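Local coordinates for protein papain-like cysteine protease (PDB 3MTV) that acts as a papain-like cysteine protease and metal-dependent nuclease of an arterivirus, and probably blocks host mRNA export and dampens interferon signalling, at residues A[125-128]-A[129-133]. Numbering follows the deposited sequence.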
ATOM      1  N   TYR A 125      26.848  11.367   1.482  1.00 50.37           N
ATOM      2  CA  TYR A 125      28.132  10.996   1.984  1.00 56.67           C
ATOM      3  C   TYR A 125      28.873  10.867   0.747  1.00 46.42           C
ATOM      4  O   TYR A 125      30.020  11.176   0.633  1.00 47.83           O
ATOM      5  CB  TYR A 125      28.042   9.660   2.694  1.00 55.58           C
ATOM      6  CG  TYR A 125      29.360   9.006   2.849  1.00 35.58           C
ATOM      7  CD1 TYR A 125      29.863   8.263   1.829  1.00 47.60           C
ATOM      8  CD2 TYR A 125      30.138   9.155   4.008  1.00 51.65           C
ATOM      9  CE1 TYR A 125      31.132   7.581   1.957  1.00 52.06           C
ATOM     10  CE2 TYR A 125      31.455   8.518   4.145  1.00 45.27           C
ATOM     11  CZ  TYR A 125      31.943   7.744   3.091  1.00 54.33           C
ATOM     12  OH  TYR A 125      33.212   7.104   3.102  1.00 74.47           O
ATOM     13  N   LEU A 126      28.145  10.472  -0.248  1.00 51.12           N
ATOM     14  CA  LEU A 126      28.763  10.214  -1.516  1.00 43.24           C
ATOM     15  C   LEU A 126      29.185  11.514  -2.082  1.00 52.75           C
ATOM     16  O   LEU A 126      30.307  11.689  -2.548  1.00 54.57           O
ATOM     17  CB  LEU A 126      27.740   9.692  -2.422  1.00 53.12           C
ATOM     18  CG  LEU A 126      28.113   8.992  -3.729  1.00 70.48           C
ATOM     19  CD1 LEU A 126      29.467   8.399  -3.698  1.00 44.32           C
ATOM     20  CD2 LEU A 126      27.178   7.883  -4.012  1.00 50.31           C
ATOM     21  N   GLN A 127      28.296  12.462  -1.982  1.00 43.37           N
ATOM     22  CA  GLN A 127      28.568  13.748  -2.553  1.00 52.87           C
ATOM     23  C   GLN A 127      29.784  14.326  -1.887  1.00 57.42           C
ATOM     24  O   GLN A 127      30.670  14.936  -2.478  1.00 48.40           O
ATOM     25  CB  GLN A 127      27.435  14.588  -2.209  1.00 47.89           C
ATOM     26  CG  GLN A 127      27.767  15.943  -2.584  1.00 85.15           C
ATOM     27  CD  GLN A 127      26.782  16.405  -3.568  1.00 94.03           C
ATOM     28  OE1 GLN A 127      25.566  16.345  -3.302  1.00 98.41           O
ATOM     29  NE2 GLN A 127      27.260  16.788  -4.756  1.00101.86           N
ATOM     30  N   ARG A 128      29.828  14.095  -0.610  1.00 54.49           N
ATOM     31  CA  ARG A 128      30.738  14.802   0.191  1.00 53.09           C
ATOM     32  C   ARG A 128      32.096  14.111  -0.044  1.00 57.04           C
ATOM     33  O   ARG A 128      33.154  14.797  -0.217  1.00 53.14           O
ATOM     34  CB  ARG A 128      30.173  14.856   1.618  1.00 49.13           C
ATOM     35  CG  ARG A 128      31.104  15.255   2.641  1.00 56.76           C
ATOM     36  CD  ARG A 128      30.733  14.733   4.033  1.00 58.17           C
ATOM     37  NE  ARG A 128      29.335  14.995   4.139  1.00 76.63           N
ATOM     38  CZ  ARG A 128      28.430  14.168   4.635  1.00 88.53           C
ATOM     39  NH1 ARG A 128      28.783  12.953   5.109  1.00 48.79           N
ATOM     40  NH2 ARG A 128      27.157  14.613   4.639  1.00 87.28           N
ATOM     41  N   ARG A 129      32.100  12.785  -0.203  1.00 44.79           N
ATOM     42  CA  ARG A 129      33.410  12.134  -0.484  1.00 51.13           C
ATOM     43  C   ARG A 129      33.515  12.636  -1.805  1.00 51.10           C
ATOM     44  O   ARG A 129      32.584  13.271  -2.219  1.00 78.94           O
ATOM     45  CB  ARG A 129      33.276  10.620  -0.478  1.00 51.05           C
ATOM     46  CG  ARG A 129      33.211  10.189   0.966  1.00 39.78           C
ATOM     47  CD  ARG A 129      34.587  10.444   1.417  1.00 55.38           C
ATOM     48  NE  ARG A 129      34.812  11.454   2.412  1.00 45.88           N
ATOM     49  CZ  ARG A 129      36.024  11.569   2.916  1.00 75.97           C
ATOM     50  NH1 ARG A 129      37.002  10.678   2.457  1.00 37.14           N
ATOM     51  NH2 ARG A 129      36.242  12.525   3.868  1.00 75.25           N
ATOM     52  N   LEU A 130      34.532  12.417  -2.568  1.00 42.82           N
ATOM     53  CA  LEU A 130      34.294  12.962  -3.903  1.00 63.26           C
ATOM     54  C   LEU A 130      34.411  14.483  -4.075  1.00 60.00           C
ATOM     55  O   LEU A 130      35.407  14.964  -4.699  1.00 62.29           O
ATOM     56  CB  LEU A 130      32.923  12.532  -4.465  1.00 54.75           C
ATOM     57  CG  LEU A 130      32.646  12.911  -5.948  1.00 70.66           C
ATOM     58  CD1 LEU A 130      31.443  12.350  -6.764  1.00 36.72           C
ATOM     59  CD2 LEU A 130      32.542  14.392  -5.976  1.00 73.00           C
ATOM     60  N   GLN A 131      33.404  15.258  -3.641  1.00 45.40           N
ATOM     61  CA  GLN A 131      33.691  16.723  -3.479  1.00 48.98           C
ATOM     62  C   GLN A 131      35.189  16.975  -3.156  1.00 58.19           C
ATOM     63  O   GLN A 131      35.918  17.609  -3.939  1.00 61.68           O
ATOM     64  CB  GLN A 131      32.962  17.205  -2.298  1.00 47.87           C
ATOM     65  CG  GLN A 131      33.183  18.643  -2.063  1.00 49.70           C
ATOM     66  CD  GLN A 131      31.845  19.303  -1.724  1.00 84.31           C
ATOM     67  OE1 GLN A 131      31.608  20.442  -2.133  1.00 69.18           O
ATOM     68  NE2 GLN A 131      30.931  18.574  -0.988  1.00 90.00           N
ATOM     69  N   VAL A 132      35.581  16.348  -2.035  1.00 45.04           N
ATOM     70  CA  VAL A 132      36.876  16.297  -1.432  1.00 55.10           C
ATOM     71  C   VAL A 132      37.905  15.596  -2.163  1.00 63.32           C
ATOM     72  O   VAL A 132      39.075  15.688  -1.785  1.00 54.27           O
ATOM     73  CB  VAL A 132      36.908  15.339  -0.172  1.00 53.32           C
ATOM     74  CG1 VAL A 132      38.199  15.450   0.469  1.00 58.09           C
ATOM     75  CG2 VAL A 132      36.144  15.863   0.874  1.00 46.73           C
ATOM     76  N   ASN A 133      37.496  14.776  -3.098  1.00 57.41           N
ATOM     77  CA  ASN A 133      38.496  14.137  -3.909  1.00 55.91           C
ATOM     78  C   ASN A 133      38.803  14.865  -5.207  1.00 56.12           C
ATOM     79  O   ASN A 133      39.567  14.335  -6.080  1.00 60.71           O
ATOM     80  CB  ASN A 133      38.175  12.668  -4.072  1.00 54.50           C
ATOM     81  CG  ASN A 133      38.727  11.870  -2.924  1.00 64.14           C
ATOM     82  OD1 ASN A 133      37.945  11.400  -2.170  1.00 57.07           O
ATOM     83  ND2 ASN A 133      40.085  11.777  -2.742  1.00 52.30           N
TER
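Arg-129 lays its CG methylene over one face of the Tyr-125 ring, displaced toward the CE1-CZ rim, in a CH-pi contact 3.7 Å from CG to the ring centroid. With CG turned beside its own backbone N (chi1 -77°), the arginine chain is directed back along the helix to its i-4 neighbour, and the guanidinium and ring planes are 23° apart. NH1 then reaches Glu-106 in a salt bridge, while the ring packs on His-109 and Ala-110; both side chains thus lie in the interface between helix 124-131 and helix 100-112. These are helices of the papain-like protease domain; Leu-126 lies about 7 Å, side chain to side chain, from Cys-90, the likely nucleophile. The same pair of residues, Tyr-125 and Arg-129, is joined along the backbone by an i to i+4 bond, from Arg-129 N to Tyr-125 O at 2.8 Å. The next such bond links Gln-131 N to Gln-127 O at 3.0 Å. Between the two donors, Leu-130 departs from helical backbone angles, with a phi of 76°, and its CB sits 3.4 Å from Leu-126 O. Val-132 N adds a weak bond to Arg-128 O, a carbonyl oxygen that CG2 of Val-132 also approaches.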